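Local coordinates for protein dTDP-4-dehydrorhamnose reductase (Bacillus anthracis, PDB 3SC6) that probably catalyses the NADPH-dependent reduction of dTDP-4-dehydrorhamnose to dTDP-L-rhamnose in the rhamnose pathway, binding NADP through a Rossmann fold, at residues 151-156 with 192-197; 11-16 with 20-25; 166-171 with 178-183. All blocks are in the same frame, centred on the assembly; numbering follows the deposited sequence.

Contacts 1 and 2 both belong to the NADP-binding Rossmann fold and touch the cofactor, 151-156 mainly at the nicotinamide end and 11-16 mainly at the diphosphate. They also touch each other, since Asn195 of contact 1 hydrogen-bonds Glu24 of contact 2. Contact 1 is fully buried and carried by aliphatic branches, whereas contact 2 is partly buried, sparse between its own segments and richer in polar groups. Contact 3 is apolar like contact 1 but lies farther out, its centre about 21 Å from that of the chain; partly buried, it packs helix 164-172 on a strand of a separate two-stranded sheet. It is nested within the chain loop that contact 1 closes, about 7 Å from it at the nearest atoms.

Contact 1: 151-156 with 192-197; sequences VRTSWL and ADLNVM. With NAP (NADP nicotinamide-adenine-dinucleotide phosphate), chain G.
Leu194 reaches from helix 191-202 toward the strand segment 151-156 and meets three side chains with the two branches of its isobutyl group. CD1 lies against Val151, 4.1 Å from its CG1, the two side chains running past each other in opposite directions. CD2 serves the other two partners: it is 4.0 Å from CD1 of Leu156, whose side chain stands about at right angles to that of Leu194, and 4.2 Å from OG1 of Thr153. Leu194 holds CG anti to its own backbone N (chi1 179°), which carries both methyls away from the helix and up to the strand. All four residues are buried, and no hydrogen bond joins the segments. The hydroxyl of Thr153 is nevertheless satisfied, because it hydrogen-bonds the carbonyl of Val212.

The same segment also faces NADP. Thr153 divides its branches between the two neighbours: while OG1 is next to Leu194, CG2 packs 3.9 Å from C6N of the nicotinamide ring. Leu156 is split likewise, with CD1 on the helix and CD2 3.7 Å from O1N of the cofactor diphosphate. Its backbone N comes within 3.3 Å of the carboxamide N7N. Thr153 and Leu156 thus form a thin layer between cofactor and helix.

Strand 148-157 is an inner strand of the main, largely parallel sheet, hydrogen-bonded through Val151 and Thr153 to strand 100-106 and through Arg152 to Tyr210 and Val212. Helix 191-202 packs over it beside helix 16-24, with Asn195 resting on Leu21, while the salt bridge Asp193-Arg279 ties it to helix 273-283.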
loop_
_atom_site.group_PDB
_atom_site.type_symbol
_atom_site.label_atom_id
_atom_site.label_comp_id
_atom_site.label_asym_id
_atom_site.label_seq_id
_atom_site.Cartn_x
_atom_site.Cartn_y
_atom_site.Cartn_z
ATOM N N VAL A 151 -4.778 -4.383 -5.780
ATOM C CA VAL A 151 -4.428 -4.810 -4.433
ATOM C C VAL A 151 -4.502 -3.684 -3.398
ATOM O O VAL A 151 -3.612 -2.842 -3.307
ATOM C CB VAL A 151 -3.009 -5.440 -4.401
ATOM C CG1 VAL A 151 -2.633 -5.837 -2.984
ATOM C CG2 VAL A 151 -2.938 -6.651 -5.331
ATOM N N ARG A 152 -5.577 -3.683 -2.617
ATOM C CA ARG A 152 -5.781 -2.683 -1.579
ATOM C C ARG A 152 -5.082 -3.143 -0.313
ATOM O O ARG A 152 -5.238 -4.294 0.102
ATOM C CB ARG A 152 -7.269 -2.526 -1.307
ATOM C CG ARG A 152 -8.041 -1.992 -2.477
ATOM C CD ARG A 152 -9.521 -2.087 -2.249
ATOM N NE ARG A 152 -10.267 -1.565 -3.384
ATOM C CZ ARG A 152 -11.580 -1.684 -3.532
ATOM N NH1 ARG A 152 -12.290 -2.379 -2.652
ATOM N NH2 ARG A 152 -12.177 -1.169 -4.597
ATOM N N THR A 153 -4.306 -2.247 0.288
ATOM C CA THR A 153 -3.584 -2.552 1.513
ATOM C C THR A 153 -3.806 -1.377 2.463
ATOM O O THR A 153 -4.535 -0.447 2.120
ATOM C CB THR A 153 -2.092 -2.753 1.258
ATOM O OG1 THR A 153 -1.452 -3.198 2.460
ATOM C CG2 THR A 153 -1.453 -1.462 0.755
ATOM N N SER A 154 -3.180 -1.406 3.643
ATOM C CA SER A 154 -3.346 -0.320 4.620
ATOM C C SER A 154 -2.304 -0.336 5.732
ATOM O O SER A 154 -1.790 -1.403 6.080
ATOM C CB SER A 154 -4.713 -0.451 5.280
ATOM O OG SER A 154 -4.819 -1.695 5.960
ATOM N N TRP A 155 -1.992 0.840 6.294
ATOM C CA TRP A 155 -1.014 0.910 7.386
ATOM C C TRP A 155 0.239 0.156 6.992
ATOM O O TRP A 155 0.761 -0.664 7.743
ATOM C CB TRP A 155 -1.672 0.304 8.623
ATOM C CG TRP A 155 -2.767 1.158 9.201
ATOM C CD1 TRP A 155 -3.821 1.709 8.533
ATOM C CD2 TRP A 155 -3.057 1.333 10.595
ATOM N NE1 TRP A 155 -4.657 2.351 9.409
ATOM C CE2 TRP A 155 -4.225 2.113 10.684
ATOM C CE3 TRP A 155 -2.411 0.948 11.772
ATOM C CZ2 TRP A 155 -4.763 2.515 11.902
ATOM C CZ3 TRP A 155 -2.943 1.352 12.981
ATOM C CH2 TRP A 155 -4.111 2.126 13.037
ATOM N N LEU A 156 0.714 0.461 5.792
ATOM C CA LEU A 156 1.893 -0.164 5.230
ATOM C C LEU A 156 3.178 0.455 5.789
ATOM O O LEU A 156 3.265 1.672 5.951
ATOM C CB LEU A 156 1.838 -0.003 3.708
ATOM C CG LEU A 156 2.904 -0.666 2.844
ATOM C CD1 LEU A 156 2.882 -2.170 3.052
ATOM C CD2 LEU A 156 2.655 -0.332 1.386
ATOM N N ALA A 192 7.113 -6.754 3.458
ATOM C CA ALA A 192 7.604 -8.094 3.137
ATOM C C ALA A 192 6.459 -9.084 2.956
ATOM O O ALA A 192 6.495 -9.893 2.030
ATOM C CB ALA A 192 8.569 -8.586 4.186
ATOM N N ASP A 193 5.458 -9.032 3.837
ATOM C CA ASP A 193 4.304 -9.938 3.736
ATOM C C ASP A 193 3.453 -9.595 2.508
ATOM O O ASP A 193 2.890 -10.485 1.862
ATOM C CB ASP A 193 3.437 -9.913 5.006
ATOM C CG ASP A 193 4.168 -10.438 6.239
ATOM O OD1 ASP A 193 5.313 -10.916 6.110
ATOM O OD2 ASP A 193 3.576 -10.395 7.342
ATOM N N LEU A 194 3.353 -8.306 2.197
ATOM C CA LEU A 194 2.580 -7.864 1.047
ATOM C C LEU A 194 3.260 -8.352 -0.231
ATOM O O LEU A 194 2.615 -8.930 -1.110
ATOM C CB LEU A 194 2.468 -6.336 1.022
ATOM C CG LEU A 194 1.691 -5.761 -0.165
ATOM C CD1 LEU A 194 0.288 -6.343 -0.204
ATOM C CD2 LEU A 194 1.643 -4.244 -0.103
ATOM N N ASN A 195 4.567 -8.118 -0.328
ATOM C CA ASN A 195 5.330 -8.537 -1.502
ATOM C C ASN A 195 5.217 -10.031 -1.741
ATOM O O ASN A 195 5.175 -10.471 -2.889
ATOM C CB ASN A 195 6.795 -8.109 -1.388
ATOM C CG ASN A 195 6.964 -6.596 -1.375
ATOM O OD1 ASN A 195 6.043 -5.851 -1.728
ATOM N ND2 ASN A 195 8.157 -6.134 -1.006
ATOM N N VAL A 196 5.161 -10.811 -0.663
ATOM C CA VAL A 196 5.042 -12.253 -0.798
ATOM C C VAL A 196 3.741 -12.577 -1.505
ATOM O O VAL A 196 3.698 -13.456 -2.361
ATOM C CB VAL A 196 5.072 -12.980 0.567
ATOM C CG1 VAL A 196 4.779 -14.458 0.392
ATOM C CG2 VAL A 196 6.406 -12.771 1.258
ATOM N N MET A 197 2.686 -11.841 -1.168
ATOM C CA MET A 197 1.379 -12.070 -1.776
ATOM C C MET A 197 1.351 -11.549 -3.216
ATOM O O MET A 197 0.796 -12.197 -4.099
ATOM C CB MET A 197 0.275 -11.417 -0.944
ATOM C CG MET A 197 -1.125 -11.767 -1.407
ATOM S SD MET A 197 -1.407 -13.560 -1.329
ATOM C CE MET A 197 -1.124 -13.875 0.413
HETATM P PA NAP G . 5.628 6.194 -1.164
HETATM O O1A NAP G . 5.160 7.629 -1.190
HETATM O O2A NAP G . 6.933 5.855 -0.477
HETATM O O5B NAP G . 5.701 5.636 -2.672
HETATM C C5B NAP G . 5.172 6.364 -3.777
HETATM C C4B NAP G . 6.307 6.688 -4.742
HETATM O O4B NAP G . 5.771 7.208 -5.969
HETATM C C3B NAP G . 7.259 7.741 -4.176
HETATM O O3B NAP G . 8.608 7.270 -4.145
HETATM C C2B NAP G . 7.137 8.911 -5.126
HETATM O O2B NAP G . 8.379 9.588 -5.309
HETATM C C1B NAP G . 6.639 8.253 -6.406
HETATM N N9A NAP G . 6.028 9.233 -7.345
HETATM C C8A NAP G . 5.455 10.415 -7.046
HETATM N N7A NAP G . 5.058 11.008 -8.195
HETATM C C5A NAP G . 5.397 10.193 -9.212
HETATM C C6A NAP G . 5.250 10.261 -10.685
HETATM N N6A NAP G . 4.656 11.328 -11.272
HETATM N N1A NAP G . 5.717 9.228 -11.423
HETATM C C2A NAP G . 6.304 8.170 -10.831
HETATM N N3A NAP G . 6.450 8.092 -9.492
HETATM C C4A NAP G . 6.010 9.081 -8.672
HETATM O O3 NAP G . 4.451 5.284 -0.534
HETATM P PN NAP G . 4.412 3.670 -0.670
HETATM O O1N NAP G . 3.769 3.121 0.582
HETATM O O2N NAP G . 5.749 3.150 -1.135
HETATM O O5D NAP G . 3.383 3.452 -1.882
HETATM C C5D NAP G . 2.894 2.147 -2.195
HETATM C C4D NAP G . 1.421 2.207 -2.594
HETATM O O4D NAP G . 0.596 1.749 -1.512
HETATM C C3D NAP G . 0.953 3.616 -2.949
HETATM O O3D NAP G . 0.360 3.625 -4.249
HETATM C C2D NAP G . -0.072 3.978 -1.895
HETATM O O2D NAP G . -1.148 4.710 -2.482
HETATM C C1D NAP G . -0.519 2.633 -1.333
HETATM N N1N NAP G . -0.916 2.688 0.082
HETATM C C2N NAP G . -0.034 3.082 1.016
HETATM C C3N NAP G . -0.394 3.135 2.362
HETATM C C7N NAP G . 0.617 3.585 3.383
HETATM O O7N NAP G . 1.714 3.966 3.001
HETATM N N7N NAP G . 0.314 3.562 4.680
HETATM C C4N NAP G . -1.684 2.767 2.732
HETATM C C5N NAP G . -2.574 2.357 1.753
HETATM C C6N NAP G . -2.162 2.323 0.425
HETATM P P2B NAP G . 8.639 11.028 -4.632
HETATM O O1X NAP G . 10.117 11.242 -4.846
HETATM O O2X NAP G . 7.757 11.981 -5.404
HETATM O O3X NAP G . 8.232 10.845 -3.190
#

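Contact 2: 11-16 with 20-25. With NAP (NADP nicotinamide-adenine-dinucleotide phosphate), chain G.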
loop_
_atom_site.group_PDB
_atom_site.type_symbol
_atom_site.label_atom_id
_atom_site.label_comp_id
_atom_site.label_asym_id
_atom_site.label_seq_id
_atom_site.Cartn_x
_atom_site.Cartn_y
_atom_site.Cartn_z
ATOM N N THR A 11 6.900 0.910 -11.008
ATOM C CA THR A 11 6.779 2.364 -11.014
ATOM C C THR A 11 6.837 2.867 -9.568
ATOM O O THR A 11 6.149 2.344 -8.697
ATOM C CB THR A 11 5.472 2.819 -11.684
ATOM O OG1 THR A 11 4.350 2.308 -10.955
ATOM C CG2 THR A 11 5.409 2.324 -13.121
ATOM N N GLY A 12 7.654 3.886 -9.320
ATOM C CA GLY A 12 7.807 4.443 -7.971
ATOM C C GLY A 12 8.716 3.528 -7.159
ATOM O O GLY A 12 8.420 3.196 -6.010
ATOM N N ALA A 13 9.833 3.136 -7.772
ATOM C CA ALA A 13 10.822 2.243 -7.162
ATOM C C ALA A 13 11.539 2.767 -5.915
ATOM O O ALA A 13 12.054 1.970 -5.135
ATOM C CB ALA A 13 11.851 1.829 -8.206
ATOM N N ASN A 14 11.597 4.086 -5.729
ATOM C CA ASN A 14 12.271 4.648 -4.548
ATOM C C ASN A 14 11.410 4.720 -3.291
ATOM O O ASN A 14 11.923 4.992 -2.203
ATOM C CB ASN A 14 12.861 6.030 -4.850
ATOM C CG ASN A 14 13.951 5.979 -5.899
ATOM O OD1 ASN A 14 14.266 4.914 -6.431
ATOM N ND2 ASN A 14 14.542 7.132 -6.195
ATOM N N GLY A 15 10.110 4.469 -3.432
ATOM C CA GLY A 15 9.187 4.507 -2.296
ATOM C C GLY A 15 9.320 3.297 -1.393
ATOM O O GLY A 15 10.151 2.425 -1.630
ATOM N N GLN A 16 8.491 3.243 -0.357
ATOM C CA GLN A 16 8.517 2.132 0.596
ATOM C C GLN A 16 8.445 0.755 -0.071
ATOM O O GLN A 16 9.267 -0.110 0.230
ATOM C CB GLN A 16 7.391 2.273 1.621
ATOM C CG GLN A 16 7.482 3.526 2.478
ATOM C CD GLN A 16 6.335 3.647 3.468
ATOM O OE1 GLN A 16 6.308 4.566 4.289
ATOM N NE2 GLN A 16 5.385 2.717 3.401
ATOM N N GLN A 20 11.760 -1.913 -1.569
ATOM C CA GLN A 20 11.864 -3.249 -0.974
ATOM C C GLN A 20 11.343 -4.381 -1.871
ATOM O O GLN A 20 11.802 -5.514 -1.763
ATOM C CB GLN A 20 11.180 -3.254 0.396
ATOM C CG GLN A 20 11.258 -4.572 1.152
ATOM C CD GLN A 20 10.661 -4.473 2.545
ATOM O OE1 GLN A 20 10.257 -3.396 2.985
ATOM N NE2 GLN A 20 10.626 -5.593 3.256
ATOM N N LEU A 21 10.390 -4.075 -2.745
ATOM C CA LEU A 21 9.832 -5.074 -3.657
ATOM C C LEU A 21 10.919 -5.466 -4.651
ATOM O O LEU A 21 11.090 -6.638 -4.983
ATOM C CB LEU A 21 8.622 -4.507 -4.399
ATOM C CG LEU A 21 7.942 -5.430 -5.411
ATOM C CD1 LEU A 21 7.483 -6.726 -4.757
ATOM C CD2 LEU A 21 6.772 -4.708 -6.067
ATOM N N GLN A 22 11.644 -4.457 -5.115
ATOM C CA GLN A 22 12.738 -4.618 -6.060
ATOM C C GLN A 22 13.778 -5.637 -5.577
ATOM O O GLN A 22 14.412 -6.313 -6.384
ATOM C CB GLN A 22 13.411 -3.258 -6.244
ATOM C CG GLN A 22 14.646 -3.242 -7.123
ATOM C CD GLN A 22 15.257 -1.852 -7.209
ATOM O OE1 GLN A 22 14.673 -0.874 -6.732
ATOM N NE2 GLN A 22 16.434 -1.756 -7.821
ATOM N N GLU A 23 13.947 -5.737 -4.263
ATOM C CA GLU A 23 14.911 -6.663 -3.675
ATOM C C GLU A 23 14.342 -8.041 -3.368
ATOM O O GLU A 23 15.091 -9.006 -3.263
ATOM C CB GLU A 23 15.435 -6.090 -2.355
ATOM C CG GLU A 23 16.147 -4.757 -2.466
ATOM C CD GLU A 23 16.606 -4.235 -1.115
ATOM O OE1 GLU A 23 16.323 -4.900 -0.094
ATOM O OE2 GLU A 23 17.238 -3.156 -1.071
ATOM N N GLU A 24 13.026 -8.134 -3.216
ATOM C CA GLU A 24 12.389 -9.413 -2.895
ATOM C C GLU A 24 11.919 -10.270 -4.081
ATOM O O GLU A 24 11.539 -11.426 -3.891
ATOM C CB GLU A 24 11.280 -9.189 -1.868
ATOM C CG GLU A 24 11.836 -8.603 -0.566
ATOM C CD GLU A 24 10.783 -8.359 0.488
ATOM O OE1 GLU A 24 9.592 -8.640 0.226
ATOM O OE2 GLU A 24 11.153 -7.887 1.587
ATOM N N LEU A 25 11.929 -9.715 -5.289
ATOM C CA LEU A 25 11.523 -10.484 -6.464
ATOM C C LEU A 25 12.758 -11.264 -6.892
ATOM O O LEU A 25 13.827 -10.680 -7.076
ATOM C CB LEU A 25 11.031 -9.588 -7.598
ATOM C CG LEU A 25 9.776 -8.770 -7.313
ATOM C CD1 LEU A 25 9.448 -7.881 -8.502
ATOM C CD2 LEU A 25 8.606 -9.692 -6.990
HETATM P PA NAP G . 5.628 6.194 -1.164
HETATM O O1A NAP G . 5.160 7.629 -1.190
HETATM O O2A NAP G . 6.933 5.855 -0.477
HETATM O O5B NAP G . 5.701 5.636 -2.672
HETATM C C5B NAP G . 5.172 6.364 -3.777
HETATM C C4B NAP G . 6.307 6.688 -4.742
HETATM O O4B NAP G . 5.771 7.208 -5.969
HETATM C C3B NAP G . 7.259 7.741 -4.176
HETATM O O3B NAP G . 8.608 7.270 -4.145
HETATM C C2B NAP G . 7.137 8.911 -5.126
HETATM O O2B NAP G . 8.379 9.588 -5.309
HETATM C C1B NAP G . 6.639 8.253 -6.406
HETATM N N9A NAP G . 6.028 9.233 -7.345
HETATM C C8A NAP G . 5.455 10.415 -7.046
HETATM N N7A NAP G . 5.058 11.008 -8.195
HETATM C C5A NAP G . 5.397 10.193 -9.212
HETATM C C6A NAP G . 5.250 10.261 -10.685
HETATM N N6A NAP G . 4.656 11.328 -11.272
HETATM N N1A NAP G . 5.717 9.228 -11.423
HETATM C C2A NAP G . 6.304 8.170 -10.831
HETATM N N3A NAP G . 6.450 8.092 -9.492
HETATM C C4A NAP G . 6.010 9.081 -8.672
HETATM O O3 NAP G . 4.451 5.284 -0.534
HETATM P PN NAP G . 4.412 3.670 -0.670
HETATM O O1N NAP G . 3.769 3.121 0.582
HETATM O O2N NAP G . 5.749 3.150 -1.135
HETATM O O5D NAP G . 3.383 3.452 -1.882
HETATM C C5D NAP G . 2.894 2.147 -2.195
HETATM C C4D NAP G . 1.421 2.207 -2.594
HETATM O O4D NAP G . 0.596 1.749 -1.512
HETATM C C3D NAP G . 0.953 3.616 -2.949
HETATM O O3D NAP G . 0.360 3.625 -4.249
HETATM C C2D NAP G . -0.072 3.978 -1.895
HETATM O O2D NAP G . -1.148 4.710 -2.482
HETATM C C1D NAP G . -0.519 2.633 -1.333
HETATM N N1N NAP G . -0.916 2.688 0.082
HETATM C C2N NAP G . -0.034 3.082 1.016
HETATM C C3N NAP G . -0.394 3.135 2.362
HETATM C C7N NAP G . 0.617 3.585 3.383
HETATM O O7N NAP G . 1.714 3.966 3.001
HETATM N N7N NAP G . 0.314 3.562 4.680
HETATM C C4N NAP G . -1.684 2.767 2.732
HETATM C C5N NAP G . -2.574 2.357 1.753
HETATM C C6N NAP G . -2.162 2.323 0.425
HETATM P P2B NAP G . 8.639 11.028 -4.632
HETATM O O1X NAP G . 10.117 11.242 -4.846
HETATM O O2X NAP G . 7.757 11.981 -5.404
HETATM O O3X NAP G . 8.232 10.845 -3.190
#
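The course of helix 16-24 puts CB of Gln20 3.7 Å from the backbone O of Gln16. Farther along, Ala13 and Gln22 meet loosely, the amide OE1 of Gln22 being 4.2 Å from CB of Ala13. The extended chain of Gln22, with CG anti to the backbone N (chi1 176°), carries OE1 back beside the loop. Both residues also rest on Pro34 of strand 30-35.

Hydrogen bonding is directed at other partners. Gln20 NE2 donates to Glu24 OE2 one turn later, at 2.9 Å and 158°; the acceptor lies near the amide plane, and the donor meets the syn side of the carboxylate, 34° out of its plane. Gln20 OE1 accepts from the backbone N of Lys159.

Cofactor contacts gather on the loop, where a type I turn runs from Gly12 to Gly15. Gln16 N donates to the diphosphate oxygen O2A at 3.0 Å and also lies 2.9 Å from O2N. CA of Gly15 approaches O2A to 3.2 Å, with no side chain in between. The extended Gln16 side chain lies along the diphosphate, its NE2 3.3 Å from O1N and weakly hydrogen-bonded to the O of Leu156.

This is the glycine-rich turn of the Rossmann beta-alpha-beta unit. Diphosphate is received by the N-terminal end of helix 16-24, whose dipole would probably help to stabilise its negative charge, while Glu24 lies about two turns on, at the C-terminal end.

Contact 3: 166-171 with 178-183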
loop_
_atom_site.group_PDB
_atom_site.type_symbol
_atom_site.label_atom_id
_atom_site.label_comp_id
_atom_site.label_asym_id
_atom_site.label_seq_id
_atom_site.Cartn_x
_atom_site.Cartn_y
_atom_site.Cartn_z
ATOM N N LYS A 166 9.634 3.093 12.821
ATOM C CA LYS A 166 10.940 3.740 13.005
ATOM C C LYS A 166 10.820 4.987 13.884
ATOM O O LYS A 166 11.733 5.300 14.640
ATOM C CB LYS A 166 11.570 4.140 11.666
ATOM C CG LYS A 166 11.919 3.002 10.712
ATOM C CD LYS A 166 12.514 3.582 9.420
ATOM C CE LYS A 166 12.885 2.517 8.406
ATOM N NZ LYS A 166 13.908 1.585 8.927
ATOM N N THR A 167 9.700 5.699 13.770
ATOM C CA THR A 167 9.476 6.910 14.560
ATOM C C THR A 167 9.397 6.609 16.059
ATOM O O THR A 167 9.998 7.322 16.864
ATOM C CB THR A 167 8.207 7.671 14.103
ATOM O OG1 THR A 167 8.361 8.087 12.740
ATOM C CG2 THR A 167 7.974 8.900 14.960
ATOM N N MET A 168 8.668 5.560 16.437
ATOM C CA MET A 168 8.543 5.199 17.851
ATOM C C MET A 168 9.897 4.835 18.464
ATOM O O MET A 168 10.210 5.258 19.573
ATOM C CB MET A 168 7.567 4.033 18.048
ATOM C CG MET A 168 6.114 4.283 17.631
ATOM S SD MET A 168 5.232 5.608 18.501
ATOM C CE MET A 168 5.488 7.018 17.428
ATOM N N ILE A 169 10.696 4.055 17.743
ATOM C CA ILE A 169 12.014 3.645 18.235
ATOM C C ILE A 169 12.969 4.834 18.324
ATOM O O ILE A 169 13.859 4.868 19.173
ATOM C CB ILE A 169 12.647 2.565 17.334
ATOM C CG1 ILE A 169 11.756 1.321 17.286
ATOM C CG2 ILE A 169 14.031 2.183 17.847
ATOM C CD1 ILE A 169 12.309 0.218 16.422
ATOM N N ARG A 170 12.770 5.806 17.445
ATOM C CA ARG A 170 13.598 7.003 17.402
ATOM C C ARG A 170 13.248 7.915 18.569
ATOM O O ARG A 170 14.128 8.376 19.298
ATOM C CB ARG A 170 13.351 7.729 16.083
ATOM C CG ARG A 170 14.185 8.980 15.831
ATOM C CD ARG A 170 13.791 9.572 14.486
ATOM N NE ARG A 170 13.969 8.590 13.414
ATOM C CZ ARG A 170 13.655 8.795 12.136
ATOM N NH1 ARG A 170 13.136 9.954 11.742
ATOM N NH2 ARG A 170 13.855 7.830 11.246
ATOM N N LEU A 171 11.953 8.164 18.742
ATOM C CA LEU A 171 11.467 9.024 19.813
ATOM C C LEU A 171 11.462 8.301 21.158
ATOM O O LEU A 171 11.768 8.896 22.191
ATOM C CB LEU A 171 10.055 9.521 19.486
ATOM C CG LEU A 171 9.917 10.327 18.188
ATOM C CD1 LEU A 171 8.463 10.702 17.938
ATOM C CD2 LEU A 171 10.792 11.575 18.215
ATOM N N ILE A 178 5.057 8.888 25.882
ATOM C CA ILE A 178 4.736 9.355 24.532
ATOM C C ILE A 178 3.265 9.081 24.211
ATOM O O ILE A 178 2.784 7.962 24.361
ATOM C CB ILE A 178 5.671 8.711 23.485
ATOM C CG1 ILE A 178 5.426 9.309 22.098
ATOM C CG2 ILE A 178 5.511 7.193 23.483
ATOM C CD1 ILE A 178 6.343 8.751 21.028
ATOM N N SER A 179 2.557 10.115 23.769
ATOM C CA SER A 179 1.140 9.990 23.439
ATOM C C SER A 179 0.882 9.616 21.978
ATOM O O SER A 179 1.419 10.235 21.056
ATOM C CB SER A 179 0.402 11.281 23.805
ATOM O OG SER A 179 0.943 12.392 23.119
ATOM N N VAL A 180 0.040 8.600 21.790
ATOM C CA VAL A 180 -0.329 8.093 20.469
ATOM C C VAL A 180 -1.844 7.933 20.343
ATOM O O VAL A 180 -2.510 7.516 21.289
ATOM C CB VAL A 180 0.303 6.711 20.227
ATOM C CG1 VAL A 180 -0.163 6.136 18.899
ATOM C CG2 VAL A 180 1.822 6.800 20.292
ATOM N N VAL A 181 -2.384 8.250 19.171
ATOM C CA VAL A 181 -3.822 8.134 18.935
ATOM C C VAL A 181 -4.305 6.718 19.280
ATOM O O VAL A 181 -3.619 5.737 18.984
ATOM C CB VAL A 181 -4.177 8.465 17.467
ATOM C CG1 VAL A 181 -5.657 8.259 17.214
ATOM C CG2 VAL A 181 -3.772 9.895 17.132
ATOM N N ALA A 182 -5.475 6.618 19.911
ATOM C CA ALA A 182 -6.034 5.315 20.296
ATOM C C ALA A 182 -7.502 5.115 19.900
ATOM O O ALA A 182 -8.116 4.124 20.287
ATOM C CB ALA A 182 -5.870 5.107 21.796
ATOM N N ASP A 183 -8.061 6.047 19.132
ATOM C CA ASP A 183 -9.457 5.944 18.701
ATOM C C ASP A 183 -9.582 5.637 17.201
ATOM O O ASP A 183 -10.632 5.866 16.597
ATOM C CB ASP A 183 -10.240 7.209 19.077
ATOM C CG ASP A 183 -9.649 8.469 18.474
ATOM O OD1 ASP A 183 -10.228 9.554 18.689
ATOM O OD2 ASP A 183 -8.606 8.376 17.794
#
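Met168 and Leu171 of helix 164-172 close on Ile178, whose CD1 is the shared point of contact. That methyl lies 4.1 Å from CE of Met168 and also 4.1 Å from CB of Leu171. The thioether of Met168 reaches on to the next inward-facing residue of the strand, its SD standing 4.0 Å from CG2 of Val180. Met168 crosses both strand side chains at a slant.

Torsions explain these reaches. Ile178 puts CG1 anti to its backbone N and continues straight (chi2 178°), extending CD1 toward the helix. Met168 instead bends at both chi2 and chi3, bringing its sulfur and terminal methyl to the strand although its CB does not aim there directly.

Helix 164-172 and strand 177-181 follow each other in the chain and fold back nearly antiparallel, the axes of 166-171 and 178-181 lying 11.0 Å apart at an angle of 164°. Ile178 and Val180 project from the same face of the strand. Their backbone hydrogen bonds pair it in parallel with strand 236-240, and helix 220-231 adds Phe228 against Met168 and Ala224 against Val180.

This is plain structural packing away from the NADP site. Nonpolar packing joins helix to strand, with Met168 and Val180 buried and Leu171 and Ile178 nearer the surface. The directional hydrogen bonds of the strand described here are those to strand 236-240, while its contact with the helix is apolar.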